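Folylpolyglutamate synthase (FolC) (Helicobacter pylori, PDB 6K8C) probably adds glutamate to dihydropteroate and, one residue after another, to tetrahydrofolates at the cost of ATP, yielding dihydrofolate and folylpolyglutamates. Local coordinates at residues A[48-53]-A[159-164]; A[76-81]-A[138-143]; A[189-194]-A[215-220]. All blocks are in the same frame, centred on the assembly; numbering follows the deposited sequence.

All three contacts pair parallel strands of one sheet in the Mur ligase middle domain. Contact 1 lies between the other two: its strand 48-53 borders strand 138-142 of contact 2, and its strand 159-162 borders strand 191-194 of contact 3, so the three follow one another across the sheet. Contacts 1 and 2 are buried, whereas contact 3, whose centre lies about 21 Å from the centre of the chain, includes the outermost strand 215-218 and has exposed residues. Their chemistry follows this order. Contact 1 adds a water-linked histidine and serine to its aliphatic packing, contact 2 ends in a carboxylate and two waters, and contact 3 packs mainly aliphatic groups, its waters held by backbone oxygens and one serine hydroxyl.

Contact 1 of 3, residues A[48-53]-A[159-164]; sequences KVIHVV and LSVFTP
The imidazole of His-51 carries Val-53 on one face: methyl CG2 sits 3.6 Å above the ring plane, over its centre. ND1 and Ser-160 OG share a water, at 2.8 Å from OG, while NE2 is hydrogen-bonded to Thr-152, so both ring nitrogens have partners. The phenyl of Phe-162, with CG beside its own backbone N, runs alongside Val-53, and its CD1-CE1 side meets CB and CG1 obliquely, CG1 to CE1 being 3.7 Å. The backbones of strands 48-53 and 159-162 pair in parallel register in the middle of the P-loop NTPase-type sheet of the Mur ligase middle domain. The ladder starts loosely, with a weak bond from Leu-159 N to Val-49 O, then tightens: His-51 N reaches Leu-159 O at 2.8 Å, and Val-53 N meets Val-161 O almost straight, at 177°. Past the strand end Thr-163 N still bonds to Val-53 O, and Thr-163 OG1 turns to the backbone of Asn-56. On the opposite face the packing is aliphatic, with Ile-50 CG2 3.9 Å from Val-161 CG2 and both side chains pointing the same way, against helix 241-254.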
ATOM      1  N   LYS A  48      -9.255 -10.937 -14.810  1.00 32.99           N
ATOM      2  CA  LYS A  48      -7.988 -10.454 -15.330  1.00 27.50           C
ATOM      3  C   LYS A  48      -7.181  -9.869 -14.180  1.00 29.84           C
ATOM      4  O   LYS A  48      -7.705  -9.100 -13.370  1.00 30.18           O
ATOM      5  CB  LYS A  48      -8.223  -9.419 -16.430  1.00 35.73           C
ATOM      6  CG  LYS A  48      -8.847 -10.012 -17.690  1.00 39.00           C
ATOM      7  CD  LYS A  48      -9.059  -8.949 -18.764  1.00 52.89           C
ATOM      8  CE  LYS A  48      -9.895  -9.476 -19.926  1.00 53.96           C
ATOM      9  NZ  LYS A  48      -9.388 -10.780 -20.437  1.00 66.55           N
ATOM     10  N   VAL A  49      -5.914 -10.255 -14.089  1.00 25.09           N
ATOM     11  CA  VAL A  49      -5.086  -9.962 -12.926  1.00 30.57           C
ATOM     12  C   VAL A  49      -4.124  -8.841 -13.277  1.00 27.00           C
ATOM     13  O   VAL A  49      -3.378  -8.944 -14.256  1.00 23.42           O
ATOM     14  CB  VAL A  49      -4.315 -11.209 -12.459  1.00 34.69           C
ATOM     15  CG1 VAL A  49      -3.212 -10.820 -11.466  1.00 34.75           C
ATOM     16  CG2 VAL A  49      -5.272 -12.218 -11.850  1.00 31.95           C
ATOM     17  N   ILE A  50      -4.117  -7.789 -12.464  1.00 24.13           N
ATOM     18  CA  ILE A  50      -3.188  -6.675 -12.622  1.00 24.75           C
ATOM     19  C   ILE A  50      -2.197  -6.721 -11.466  1.00 21.63           C
ATOM     20  O   ILE A  50      -2.587  -6.602 -10.300  1.00 26.09           O
ATOM     21  CB  ILE A  50      -3.921  -5.328 -12.669  1.00 29.21           C
ATOM     22  CG1 ILE A  50      -4.883  -5.302 -13.861  1.00 31.42           C
ATOM     23  CG2 ILE A  50      -2.915  -4.197 -12.789  1.00 29.51           C
ATOM     24  CD1 ILE A  50      -6.323  -5.463 -13.486  1.00 32.51           C
ATOM     25  N   HIS A  51      -0.920  -6.888 -11.786  1.00 23.91           N
ATOM     26  CA  HIS A  51       0.130  -7.029 -10.781  1.00 31.39           C
ATOM     27  C   HIS A  51       0.760  -5.661 -10.535  1.00 25.61           C
ATOM     28  O   HIS A  51       1.407  -5.104 -11.425  1.00 29.74           O
ATOM     29  CB  HIS A  51       1.176  -8.036 -11.257  1.00 26.49           C
ATOM     30  CG  HIS A  51       2.009  -8.626 -10.162  1.00 38.65           C
ATOM     31  ND1 HIS A  51       3.232  -9.218 -10.402  1.00 38.35           N
ATOM     32  CD2 HIS A  51       1.795  -8.731  -8.829  1.00 39.30           C
ATOM     33  CE1 HIS A  51       3.738  -9.657  -9.262  1.00 38.50           C
ATOM     34  NE2 HIS A  51       2.887  -9.375  -8.293  1.00 42.26           N
ATOM     35  N   VAL A  52       0.591  -5.128  -9.328  1.00 26.70           N
ATOM     36  CA  VAL A  52       1.154  -3.835  -8.951  1.00 26.59           C
ATOM     37  C   VAL A  52       2.465  -4.081  -8.208  1.00 28.92           C
ATOM     38  O   VAL A  52       2.473  -4.694  -7.133  1.00 26.50           O
ATOM     39  CB  VAL A  52       0.167  -3.023  -8.095  1.00 23.95           C
ATOM     40  CG1 VAL A  52       0.761  -1.667  -7.746  1.00 24.87           C
ATOM     41  CG2 VAL A  52      -1.152  -2.838  -8.840  1.00 25.80           C
ATOM     42  N   VAL A  53       3.569  -3.606  -8.784  1.00 26.78           N
ATOM     43  CA  VAL A  53       4.917  -3.860  -8.289  1.00 26.41           C
ATOM     44  C   VAL A  53       5.656  -2.532  -8.200  1.00 28.61           C
ATOM     45  O   VAL A  53       5.555  -1.699  -9.107  1.00 27.41           O
ATOM     46  CB  VAL A  53       5.674  -4.840  -9.214  1.00 24.85           C
ATOM     47  CG1 VAL A  53       7.126  -4.984  -8.788  1.00 28.58           C
ATOM     48  CG2 VAL A  53       4.989  -6.205  -9.229  1.00 33.57           C
ATOM     49  N   LEU A 159      -1.597  -7.880 -16.832  1.00 28.71           N
ATOM     50  CA  LEU A 159      -0.894  -6.609 -16.915  1.00 26.01           C
ATOM     51  C   LEU A 159      -0.096  -6.414 -15.638  1.00 26.00           C
ATOM     52  O   LEU A 159      -0.565  -6.766 -14.557  1.00 29.95           O
ATOM     53  CB  LEU A 159      -1.885  -5.458 -17.098  1.00 30.98           C
ATOM     54  CG  LEU A 159      -1.364  -4.028 -17.104  1.00 27.67           C
ATOM     55  CD1 LEU A 159      -0.614  -3.761 -18.397  1.00 30.81           C
ATOM     56  CD2 LEU A 159      -2.537  -3.070 -16.934  1.00 32.68           C
ATOM     57  N   SER A 160       1.111  -5.871 -15.771  1.00 25.94           N
ATOM     58  CA  SER A 160       1.886  -5.406 -14.630  1.00 30.31           C
ATOM     59  C   SER A 160       1.935  -3.885 -14.646  1.00 27.44           C
ATOM     60  O   SER A 160       2.023  -3.269 -15.714  1.00 25.30           O
ATOM     61  CB  SER A 160       3.308  -5.972 -14.652  1.00 32.28           C
ATOM     62  OG  SER A 160       3.292  -7.391 -14.626  1.00 33.87           O
ATOM     63  N   VAL A 161       1.855  -3.278 -13.466  1.00 25.29           N
ATOM     64  CA  VAL A 161       2.046  -1.841 -13.304  1.00 27.26           C
ATOM     65  C   VAL A 161       3.245  -1.645 -12.391  1.00 28.21           C
ATOM     66  O   VAL A 161       3.211  -2.046 -11.221  1.00 25.03           O
ATOM     67  CB  VAL A 161       0.800  -1.154 -12.727  1.00 21.55           C
ATOM     68  CG1 VAL A 161       1.079   0.325 -12.504  1.00 23.29           C
ATOM     69  CG2 VAL A 161      -0.388  -1.339 -13.664  1.00 24.31           C
ATOM     70  N   PHE A 162       4.310  -1.040 -12.916  1.00 24.42           N
ATOM     71  CA  PHE A 162       5.509  -0.786 -12.129  1.00 22.39           C
ATOM     72  C   PHE A 162       5.472   0.656 -11.646  1.00 25.89           C
ATOM     73  O   PHE A 162       5.706   1.584 -12.426  1.00 24.74           O
ATOM     74  CB  PHE A 162       6.769  -1.083 -12.941  1.00 23.71           C
ATOM     75  CG  PHE A 162       6.958  -2.549 -13.226  1.00 25.23           C
ATOM     76  CD1 PHE A 162       7.383  -3.410 -12.225  1.00 30.36           C
ATOM     77  CD2 PHE A 162       6.697  -3.065 -14.483  1.00 26.62           C
ATOM     78  CE1 PHE A 162       7.551  -4.770 -12.477  1.00 29.62           C
ATOM     79  CE2 PHE A 162       6.865  -4.417 -14.745  1.00 34.69           C
ATOM     80  CZ  PHE A 162       7.291  -5.274 -13.734  1.00 33.40           C
ATOM     81  N   THR A 163       5.165   0.836 -10.365  1.00 28.12           N
ATOM     82  CA  THR A 163       5.227   2.142  -9.723  1.00 22.00           C
ATOM     83  C   THR A 163       6.693   2.486  -9.456  1.00 27.09           C
ATOM     84  O   THR A 163       7.584   1.670  -9.713  1.00 27.34           O
ATOM     85  CB  THR A 163       4.364   2.124  -8.457  1.00 26.71           C
ATOM     86  OG1 THR A 163       5.019   1.386  -7.418  1.00 25.85           O
ATOM     87  CG2 THR A 163       3.011   1.493  -8.745  1.00 23.99           C
ATOM     88  N   PRO A 164       6.996   3.704  -8.995  1.00 24.82           N
ATOM     89  CA  PRO A 164       8.409   4.088  -8.828  1.00 25.59           C
ATOM     90  C   PRO A 164       9.161   3.173  -7.867  1.00 32.38           C
ATOM     91  O   PRO A 164       8.671   2.833  -6.787  1.00 27.70           O
ATOM     92  CB  PRO A 164       8.318   5.519  -8.289  1.00 34.68           C
ATOM     93  CG  PRO A 164       7.075   6.053  -8.931  1.00 27.51           C
ATOM     94  CD  PRO A 164       6.109   4.878  -8.863  1.00 26.30           C
TER
HETATM   95  O   HOH W   1       4.979  -8.494 -12.699  1.00 42.53           O

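Contact 2 of 3, residues A[76-81]-A[138-143]; sequences VLHFTS and YLVLEA
Packing is tight along strands 76-79 and 138-142, where mainly apolar side chains pack on both faces. On one, Leu-77 and Leu-139 lie side by side, CD2 of the first 3.6 Å from CD1 of the second. Next along, Leu-141 CD1 touches the phenyl of Phe-79 obliquely, 3.6 Å from CD2, with helix 121-132 covering Leu-77 and Phe-79. On the other face Val-76 CG1 meets Val-140 CG2, and the edge of the His-78 ring reaches the carbonyl of Val-140, CD2 to O 3.4 Å. That carbonyl also takes Phe-79 N at 2.9 Å, nearly along its C=O axis. This is parallel pairing within the P-loop NTPase-type sheet of the Mur ligase middle domain, with helix 58-70 over the Val-76 and His-78 face. The contact turns polar and hydrated where Thr-80 and Ser-81 are partly exposed. Glu-142, itself buried and extended with CG anti to its backbone N, brings OE1 within 3.3 Å of Ser-81 N, which approaches from above the carboxylate plane. A water donates to OE2 at 2.7 Å and also bonds to His-78 NE2, lying in the ring plane, while ND1 pairs with Arg-63. Thr-80 CG2 covers one face of that ring. A second water donates to Glu-142 O and reaches Ser-81 OG weakly.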
ATOM      1  N   VAL A  76     -14.340  -5.782  -8.926  1.00 30.48           N
ATOM      2  CA  VAL A  76     -12.896  -5.700  -8.741  1.00 27.76           C
ATOM      3  C   VAL A  76     -12.556  -5.976  -7.282  1.00 25.96           C
ATOM      4  O   VAL A  76     -13.214  -5.462  -6.372  1.00 26.66           O
ATOM      5  CB  VAL A  76     -12.346  -4.314  -9.153  1.00 24.62           C
ATOM      6  CG1 VAL A  76     -10.818  -4.307  -9.108  1.00 26.21           C
ATOM      7  CG2 VAL A  76     -12.847  -3.919 -10.534  1.00 26.89           C
ATOM      8  N   LEU A  77     -11.504  -6.756  -7.058  1.00 26.19           N
ATOM      9  CA  LEU A  77     -10.903  -6.895  -5.741  1.00 24.16           C
ATOM     10  C   LEU A  77      -9.505  -6.300  -5.764  1.00 23.03           C
ATOM     11  O   LEU A  77      -8.696  -6.642  -6.632  1.00 26.20           O
ATOM     12  CB  LEU A  77     -10.832  -8.357  -5.299  1.00 24.29           C
ATOM     13  CG  LEU A  77     -10.416  -8.489  -3.829  1.00 27.38           C
ATOM     14  CD1 LEU A  77     -11.190  -9.620  -3.183  1.00 26.79           C
ATOM     15  CD2 LEU A  77      -8.916  -8.705  -3.661  1.00 27.49           C
ATOM     16  N   HIS A  78      -9.222  -5.430  -4.799  1.00 24.77           N
ATOM     17  CA  HIS A  78      -7.910  -4.821  -4.640  1.00 26.76           C
ATOM     18  C   HIS A  78      -7.253  -5.409  -3.400  1.00 22.26           C
ATOM     19  O   HIS A  78      -7.738  -5.211  -2.280  1.00 24.10           O
ATOM     20  CB  HIS A  78      -8.016  -3.301  -4.525  1.00 22.65           C
ATOM     21  CG  HIS A  78      -6.692  -2.607  -4.488  1.00 24.20           C
ATOM     22  ND1 HIS A  78      -6.527  -1.341  -3.968  1.00 23.70           N
ATOM     23  CD2 HIS A  78      -5.470  -3.000  -4.916  1.00 22.50           C
ATOM     24  CE1 HIS A  78      -5.262  -0.980  -4.085  1.00 21.84           C
ATOM     25  NE2 HIS A  78      -4.598  -1.968  -4.657  1.00 24.10           N
ATOM     26  N   PHE A  79      -6.155  -6.124  -3.606  1.00 23.25           N
ATOM     27  CA  PHE A  79      -5.428  -6.817  -2.549  1.00 22.83           C
ATOM     28  C   PHE A  79      -4.180  -6.011  -2.210  1.00 22.86           C
ATOM     29  O   PHE A  79      -3.325  -5.815  -3.073  1.00 24.41           O
ATOM     30  CB  PHE A  79      -5.055  -8.220  -3.025  1.00 24.69           C
ATOM     31  CG  PHE A  79      -4.177  -8.988  -2.077  1.00 25.25           C
ATOM     32  CD1 PHE A  79      -4.613  -9.300  -0.803  1.00 27.90           C
ATOM     33  CD2 PHE A  79      -2.927  -9.430  -2.486  1.00 30.10           C
ATOM     34  CE1 PHE A  79      -3.810 -10.027   0.056  1.00 26.59           C
ATOM     35  CE2 PHE A  79      -2.118 -10.157  -1.633  1.00 31.45           C
ATOM     36  CZ  PHE A  79      -2.561 -10.456  -0.364  1.00 26.14           C
ATOM     37  N   THR A  80      -4.074  -5.547  -0.963  1.00 23.48           N
ATOM     38  CA  THR A  80      -2.959  -4.704  -0.541  1.00 26.90           C
ATOM     39  C   THR A  80      -2.315  -5.276   0.715  1.00 33.52           C
ATOM     40  O   THR A  80      -2.837  -6.194   1.345  1.00 26.42           O
ATOM     41  CB  THR A  80      -3.410  -3.264  -0.271  1.00 27.80           C
ATOM     42  OG1 THR A  80      -4.369  -3.260   0.795  1.00 27.44           O
ATOM     43  CG2 THR A  80      -4.034  -2.664  -1.515  1.00 25.15           C
ATOM     44  N   SER A  81      -1.163  -4.718   1.083  1.00 27.27           N
ATOM     45  CA  SER A  81      -0.495  -5.122   2.313  1.00 27.87           C
ATOM     46  C   SER A  81       0.444  -4.005   2.739  1.00 33.38           C
ATOM     47  O   SER A  81       0.907  -3.239   1.887  1.00 30.52           O
ATOM     48  CB  SER A  81       0.279  -6.435   2.119  1.00 31.56           C
ATOM     49  OG  SER A  81       1.414  -6.238   1.300  1.00 39.81           O
ATOM     50  N   TYR A 138     -11.917  -8.164 -12.369  1.00 28.52           N
ATOM     51  CA  TYR A 138     -10.522  -7.765 -12.285  1.00 26.94           C
ATOM     52  C   TYR A 138     -10.019  -8.004 -10.871  1.00 25.52           C
ATOM     53  O   TYR A 138     -10.755  -7.815  -9.898  1.00 24.76           O
ATOM     54  CB  TYR A 138     -10.325  -6.286 -12.663  1.00 24.03           C
ATOM     55  CG  TYR A 138     -10.610  -6.004 -14.121  1.00 28.24           C
ATOM     56  CD1 TYR A 138      -9.611  -6.113 -15.079  1.00 33.58           C
ATOM     57  CD2 TYR A 138     -11.885  -5.637 -14.540  1.00 29.34           C
ATOM     58  CE1 TYR A 138      -9.873  -5.862 -16.418  1.00 33.81           C
ATOM     59  CE2 TYR A 138     -12.157  -5.391 -15.868  1.00 29.17           C
ATOM     60  CZ  TYR A 138     -11.150  -5.505 -16.805  1.00 33.21           C
ATOM     61  OH  TYR A 138     -11.420  -5.253 -18.136  1.00 33.07           O
ATOM     62  N   LEU A 139      -8.764  -8.423 -10.774  1.00 28.15           N
ATOM     63  CA  LEU A 139      -8.076  -8.593  -9.500  1.00 26.96           C
ATOM     64  C   LEU A 139      -6.822  -7.732  -9.547  1.00 21.98           C
ATOM     65  O   LEU A 139      -5.906  -8.004 -10.333  1.00 26.32           O
ATOM     66  CB  LEU A 139      -7.739 -10.061  -9.252  1.00 26.00           C
ATOM     67  CG  LEU A 139      -6.854 -10.355  -8.039  1.00 29.48           C
ATOM     68  CD1 LEU A 139      -7.508  -9.846  -6.765  1.00 28.32           C
ATOM     69  CD2 LEU A 139      -6.556 -11.845  -7.943  1.00 29.23           C
ATOM     70  N   VAL A 140      -6.802  -6.668  -8.749  1.00 24.57           N
ATOM     71  CA  VAL A 140      -5.654  -5.772  -8.652  1.00 26.26           C
ATOM     72  C   VAL A 140      -4.820  -6.264  -7.477  1.00 26.31           C
ATOM     73  O   VAL A 140      -5.223  -6.136  -6.318  1.00 27.36           O
ATOM     74  CB  VAL A 140      -6.077  -4.305  -8.483  1.00 25.67           C
ATOM     75  CG1 VAL A 140      -4.844  -3.391  -8.495  1.00 23.18           C
ATOM     76  CG2 VAL A 140      -7.025  -3.888  -9.610  1.00 21.46           C
ATOM     77  N   LEU A 141      -3.658  -6.828  -7.788  1.00 27.76           N
ATOM     78  CA  LEU A 141      -2.878  -7.654  -6.871  1.00 23.66           C
ATOM     79  C   LEU A 141      -1.563  -6.947  -6.572  1.00 26.11           C
ATOM     80  O   LEU A 141      -0.678  -6.881  -7.432  1.00 30.33           O
ATOM     81  CB  LEU A 141      -2.633  -9.027  -7.496  1.00 33.48           C
ATOM     82  CG  LEU A 141      -2.319 -10.254  -6.646  1.00 40.05           C
ATOM     83  CD1 LEU A 141      -3.522 -10.670  -5.824  1.00 38.55           C
ATOM     84  CD2 LEU A 141      -1.877 -11.382  -7.561  1.00 43.72           C
ATOM     85  N   GLU A 142      -1.432  -6.431  -5.358  1.00 29.83           N
ATOM     86  CA  GLU A 142      -0.209  -5.755  -4.946  1.00 24.45           C
ATOM     87  C   GLU A 142       0.825  -6.778  -4.500  1.00 31.44           C
ATOM     88  O   GLU A 142       0.527  -7.664  -3.691  1.00 29.79           O
ATOM     89  CB  GLU A 142      -0.510  -4.783  -3.809  1.00 26.56           C
ATOM     90  CG  GLU A 142       0.649  -3.910  -3.386  1.00 31.82           C
ATOM     91  CD  GLU A 142       0.277  -3.025  -2.216  1.00 37.95           C
ATOM     92  OE1 GLU A 142       0.774  -3.276  -1.099  1.00 44.91           O
ATOM     93  OE2 GLU A 142      -0.527  -2.090  -2.411  1.00 31.14           O
ATOM     94  N   ALA A 143       2.039  -6.658  -5.026  1.00 31.05           N
ATOM     95  CA  ALA A 143       3.107  -7.560  -4.622  1.00 29.95           C
ATOM     96  C   ALA A 143       3.519  -7.286  -3.180  1.00 42.08           C
ATOM     97  O   ALA A 143       3.445  -6.155  -2.689  1.00 30.31           O
ATOM     98  CB  ALA A 143       4.314  -7.415  -5.551  1.00 30.17           C
TER
HETATM   99  O   HOH W   2      -1.765  -1.603  -4.738  1.00 27.81           O
HETATM  100  O   HOH W   3      -0.514  -7.146  -1.104  1.00 34.27           O

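Contact 3 of 3, residues A[189-194]-A[215-220]; sequences GSLSII and KLIVVQ
Five backbone hydrogen bonds join residues 189-194 to 215-220, and the shortest runs from Ile-217 N to Ser-192 O at 2.7 Å, nearly along the C=O axis. Lys-215 N comes to Ser-190 O at 2.8 Å with a straight N-H (174°), but from above the carbonyl plane; Ser-190 precedes strand 191-194. Ile-194 N to Ile-217 O and Val-219 N to Ile-194 O carry the ladder on, the last of them past the end of strand 215-218. A water sits at each end of the ladder. One molecule accepts from Ser-192 OG at 2.5 Å and donates to the carbonyls of Gly-189 and Lys-215; another donates to the oxygens of Ile-194 and Val-219.

Outside this ladder the packing is aliphatic on both faces. Leu-191, with CG anti to its backbone N, lies alongside the extended Lys-215 chain so closely that CD1 and Lys-215 CD are 3.4 Å apart, tighter than usual; the same methyl also faces Ile-217 CD1. Ile-193 crosses Val-219 obliquely, and their CG2 methyls are again crowded at 3.5 Å. On the other face Ile-194 CG2, in the crowded position between N and carbonyl carbon, touches both Leu-216 CD1 and Val-218 CG2, each 3.9 Å away. Helix 199-211 covers Ile-194 and Leu-216, while helix 241-254 lies against Ile-193 and Ile-217. With helix 199-211 linking two adjacent parallel strands, this is a beta-alpha-beta unit, the building unit of parallel alpha/beta sheets, here at the edge of the P-loop NTPase-type sheet of the Mur ligase middle domain.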
ATOM      1  N   GLY A 189       5.583  -9.626 -17.189  1.00 39.07           N
ATOM      2  CA  GLY A 189       4.951 -10.434 -18.213  1.00 36.19           C
ATOM      3  C   GLY A 189       5.030  -9.781 -19.575  1.00 40.43           C
ATOM      4  O   GLY A 189       5.927  -8.980 -19.856  1.00 39.68           O
ATOM      5  N   SER A 190       4.061 -10.108 -20.428  1.00 34.34           N
ATOM      6  CA  SER A 190       4.104  -9.656 -21.810  1.00 36.58           C
ATOM      7  C   SER A 190       3.651  -8.211 -21.981  1.00 36.24           C
ATOM      8  O   SER A 190       3.941  -7.608 -23.018  1.00 34.37           O
ATOM      9  CB  SER A 190       3.243 -10.571 -22.683  1.00 33.67           C
ATOM     10  OG  SER A 190       1.882 -10.510 -22.293  1.00 40.15           O
ATOM     11  N   LEU A 191       2.966  -7.640 -20.991  1.00 35.71           N
ATOM     12  CA  LEU A 191       2.374  -6.311 -21.113  1.00 39.42           C
ATOM     13  C   LEU A 191       2.521  -5.590 -19.783  1.00 34.08           C
ATOM     14  O   LEU A 191       2.002  -6.058 -18.767  1.00 29.07           O
ATOM     15  CB  LEU A 191       0.897  -6.408 -21.517  1.00 38.85           C
ATOM     16  CG  LEU A 191       0.132  -5.096 -21.711  1.00 30.84           C
ATOM     17  CD1 LEU A 191       0.820  -4.237 -22.743  1.00 32.06           C
ATOM     18  CD2 LEU A 191      -1.315  -5.375 -22.103  1.00 32.34           C
ATOM     19  N   SER A 192       3.218  -4.454 -19.787  1.00 29.03           N
ATOM     20  CA  SER A 192       3.478  -3.738 -18.546  1.00 32.74           C
ATOM     21  C   SER A 192       3.467  -2.235 -18.775  1.00 29.96           C
ATOM     22  O   SER A 192       3.912  -1.745 -19.817  1.00 33.73           O
ATOM     23  CB  SER A 192       4.819  -4.148 -17.933  1.00 29.71           C
ATOM     24  OG  SER A 192       4.879  -5.552 -17.746  1.00 33.29           O
ATOM     25  N   ILE A 193       2.965  -1.521 -17.780  1.00 30.44           N
ATOM     26  CA  ILE A 193       3.026  -0.069 -17.701  1.00 27.38           C
ATOM     27  C   ILE A 193       4.085   0.286 -16.673  1.00 28.20           C
ATOM     28  O   ILE A 193       4.159  -0.346 -15.615  1.00 26.94           O
ATOM     29  CB  ILE A 193       1.653   0.507 -17.314  1.00 35.16           C
ATOM     30  CG1 ILE A 193       0.671   0.302 -18.466  1.00 35.01           C
ATOM     31  CG2 ILE A 193       1.751   1.990 -16.948  1.00 30.54           C
ATOM     32  CD1 ILE A 193      -0.602  -0.284 -18.022  1.00 41.39           C
ATOM     33  N   ILE A 194       4.922   1.274 -16.975  1.00 24.85           N
ATOM     34  CA  ILE A 194       5.962   1.676 -16.036  1.00 22.64           C
ATOM     35  C   ILE A 194       5.833   3.170 -15.765  1.00 29.49           C
ATOM     36  O   ILE A 194       5.852   3.983 -16.698  1.00 29.04           O
ATOM     37  CB  ILE A 194       7.377   1.302 -16.530  1.00 27.00           C
ATOM     38  CG1 ILE A 194       8.417   1.603 -15.451  1.00 28.95           C
ATOM     39  CG2 ILE A 194       7.737   1.963 -17.847  1.00 30.81           C
ATOM     40  CD1 ILE A 194       9.606   0.653 -15.476  1.00 36.99           C
ATOM     41  N   LYS A 215       5.967  -6.004 -24.156  1.00 32.59           N
ATOM     42  CA  LYS A 215       5.586  -4.633 -24.472  1.00 35.09           C
ATOM     43  C   LYS A 215       5.618  -3.810 -23.188  1.00 34.01           C
ATOM     44  O   LYS A 215       4.925  -4.131 -22.217  1.00 34.56           O
ATOM     45  CB  LYS A 215       4.209  -4.573 -25.135  1.00 37.43           C
ATOM     46  CG  LYS A 215       3.741  -3.144 -25.451  1.00 45.39           C
ATOM     47  CD  LYS A 215       2.231  -3.076 -25.616  1.00 65.87           C
ATOM     48  CE  LYS A 215       1.782  -1.919 -26.495  1.00 62.06           C
ATOM     49  NZ  LYS A 215       0.307  -1.993 -26.706  1.00 62.74           N
ATOM     50  N   LEU A 216       6.441  -2.768 -23.182  1.00 31.29           N
ATOM     51  CA  LEU A 216       6.619  -1.885 -22.039  1.00 35.88           C
ATOM     52  C   LEU A 216       6.048  -0.523 -22.405  1.00 37.56           C
ATOM     53  O   LEU A 216       6.535   0.123 -23.336  1.00 34.49           O
ATOM     54  CB  LEU A 216       8.100  -1.783 -21.673  1.00 37.82           C
ATOM     55  CG  LEU A 216       8.506  -1.073 -20.388  1.00 37.44           C
ATOM     56  CD1 LEU A 216       7.860  -1.742 -19.176  1.00 33.81           C
ATOM     57  CD2 LEU A 216      10.031  -1.061 -20.273  1.00 34.69           C
ATOM     58  N   ILE A 217       5.003  -0.103 -21.701  1.00 25.24           N
ATOM     59  CA  ILE A 217       4.351   1.177 -21.952  1.00 27.71           C
ATOM     60  C   ILE A 217       4.910   2.178 -20.951  1.00 33.99           C
ATOM     61  O   ILE A 217       4.624   2.098 -19.755  1.00 29.47           O
ATOM     62  CB  ILE A 217       2.825   1.074 -21.843  1.00 29.06           C
ATOM     63  CG1 ILE A 217       2.271   0.147 -22.928  1.00 29.78           C
ATOM     64  CG2 ILE A 217       2.187   2.452 -21.959  1.00 39.41           C
ATOM     65  CD1 ILE A 217       0.854  -0.329 -22.640  1.00 28.28           C
ATOM     66  N   VAL A 218       5.692   3.134 -21.435  1.00 27.62           N
ATOM     67  CA  VAL A 218       6.374   4.088 -20.569  1.00 29.23           C
ATOM     68  C   VAL A 218       5.467   5.293 -20.360  1.00 30.31           C
ATOM     69  O   VAL A 218       5.095   5.976 -21.319  1.00 30.86           O
ATOM     70  CB  VAL A 218       7.726   4.503 -21.168  1.00 32.87           C
ATOM     71  CG1 VAL A 218       8.438   5.482 -20.256  1.00 36.44           C
ATOM     72  CG2 VAL A 218       8.590   3.266 -21.415  1.00 34.45           C
ATOM     73  N   VAL A 219       5.108   5.556 -19.109  1.00 29.04           N
ATOM     74  CA  VAL A 219       4.238   6.685 -18.795  1.00 26.31           C
ATOM     75  C   VAL A 219       5.041   7.972 -18.896  1.00 29.71           C
ATOM     76  O   VAL A 219       6.100   8.106 -18.271  1.00 28.10           O
ATOM     77  CB  VAL A 219       3.620   6.526 -17.398  1.00 24.44           C
ATOM     78  CG1 VAL A 219       2.863   7.783 -17.019  1.00 27.80           C
ATOM     79  CG2 VAL A 219       2.690   5.320 -17.372  1.00 25.77           C
ATOM     80  N   GLN A 220       4.542   8.916 -19.691  1.00 27.82           N
ATOM     81  CA  GLN A 220       5.191  10.215 -19.821  1.00 31.37           C
ATOM     82  C   GLN A 220       5.188  10.956 -18.490  1.00 36.29           C
ATOM     83  O   GLN A 220       4.219  10.893 -17.725  1.00 28.03           O
ATOM     84  CB  GLN A 220       4.475  11.059 -20.873  1.00 33.05           C
ATOM     85  CG  GLN A 220       4.738  10.646 -22.305  1.00 38.04           C
ATOM     86  CD  GLN A 220       4.656  11.829 -23.252  1.00 58.74           C
ATOM     87  OE1 GLN A 220       3.641  12.529 -23.303  1.00 51.79           O
ATOM     88  NE2 GLN A 220       5.731  12.066 -23.999  1.00 48.26           N
TER
HETATM   89  O   HOH W   4       6.047  -6.182 -19.904  1.00 43.94           O
HETATM   90  O   HOH W   5       7.743   6.280 -17.243  1.00 40.95           O